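Capsid protein VP1 (Human polyomavirus 12, PDB 6Y5Z) is the major capsid protein, which assembles into disulfide-linked pentamers that probably build a T=7 icosahedral shell. Local coordinates at the interface of chains A and B. Sequence-based numbering; all coordinates share one arbitrary frame. Chains: chain A/B, Capsid protein VP1.

The interface of chains A and B. Residues chain A 121, 210-211; chain B 204-206, 209.
A:Pro210 pushes its ring against the B:Tyr204–B:Gly205 turn of the neighbouring subunit and buries 58 Å² there, more than any other residue of this patch. Two ring carbons do the touching. CG sits 3.6 Å from CE1 of B:Tyr204, at one ortho carbon beside the phenol hydroxyl, and CB comes to 3.4 Å from the carbonyl O of B:Gly205. The proline and tyrosine side chains run alongside each other in the same direction, and the tyrosine ring reaches this position because its CG lies anti to the backbone N (chi1 -150°), which carries the ring along the proline.

One residue on, the main chain takes over. The carbonyl O of A:Pro211 accepts a hydrogen bond from the amide N of B:Gly205 at 2.8 Å, with 159° at the hydrogen; the donor arrives almost in line with the C=O. This polar link lies next to the apolar proline contact and ties the two backbones together at this point. The ring of A:Pro211 adds a looser touch, its CD 4.0 Å from CA of B:Gly205. Farther along the B loop, the CG1 methyl of A:Val121 rests 3.9 Å from CA of B:Gly206, a marginal contact.

B:Thr209 both touches the proline, with OG1 3.9 Å from CB of A:Pro210, and steadies the segment from within its own chain. Its hydroxyl OG1 donates to the carbonyl O of B:Gly205 at 2.7 Å, meeting a lone pair in the carbonyl plane. With OG1 beside its own backbone N (chi1 -45°), the hydroxyl turns towards that oxygen, meets it roughly at right angles to the proline's line of approach, and helps fix the orientation of the B:Gly205 peptide.

The B segment leaves strand 197-204 here, while A:Pro210 and A:Pro211 lead into strand 212-216. The patch is a small, mostly apolar part of the contact between adjacent VP1 copies, joining neighbours within the capsid pentamer.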
# COMPACT_ATOMS: atom_id res chain seq x y z
N VAL A 121 -1.72 5.89 19.09
CA VAL A 121 -1.00 5.00 18.14
C VAL A 121 -1.05 3.58 18.71
O VAL A 121 -1.34 3.38 19.90
CB VAL A 121 0.45 5.47 17.92
CG1 VAL A 121 0.52 6.79 17.17
CG2 VAL A 121 1.22 5.55 19.22
N PRO A 210 1.02 4.06 13.34
CA PRO A 210 0.06 5.14 13.14
C PRO A 210 -1.29 4.59 12.71
O PRO A 210 -1.34 3.73 11.82
CB PRO A 210 0.63 6.00 12.02
CG PRO A 210 1.78 5.21 11.43
CD PRO A 210 2.14 4.10 12.39
N PRO A 211 -2.41 5.08 13.28
CA PRO A 211 -3.73 4.69 12.81
C PRO A 211 -4.07 5.34 11.48
O PRO A 211 -3.57 6.42 11.18
CB PRO A 211 -4.69 5.19 13.90
CG PRO A 211 -3.95 6.33 14.53
CD PRO A 211 -2.47 6.02 14.42
N TYR B 204 -4.34 9.99 8.74
CA TYR B 204 -3.20 9.09 9.03
C TYR B 204 -2.54 9.70 10.27
O TYR B 204 -2.23 10.89 10.23
CB TYR B 204 -2.28 8.99 7.80
CG TYR B 204 -1.51 7.72 7.59
CD1 TYR B 204 -0.53 7.33 8.48
CD2 TYR B 204 -1.68 6.94 6.44
CE1 TYR B 204 0.23 6.19 8.29
CE2 TYR B 204 -0.92 5.80 6.23
CZ TYR B 204 0.04 5.42 7.16
OH TYR B 204 0.80 4.29 7.04
N GLY B 205 -2.35 8.93 11.34
CA GLY B 205 -1.81 9.49 12.60
C GLY B 205 -0.30 9.40 12.72
O GLY B 205 0.40 9.38 11.68
N GLY B 206 0.15 9.41 13.98
CA GLY B 206 1.57 9.29 14.34
C GLY B 206 2.20 10.64 14.60
O GLY B 206 1.67 11.67 14.12
N THR B 209 5.16 10.63 11.23
CA THR B 209 4.81 9.88 10.00
C THR B 209 5.11 10.74 8.78
O THR B 209 4.81 11.92 8.77
CB THR B 209 3.32 9.54 9.99
OG1 THR B 209 3.02 9.05 11.31
CG2 THR B 209 2.95 8.54 8.92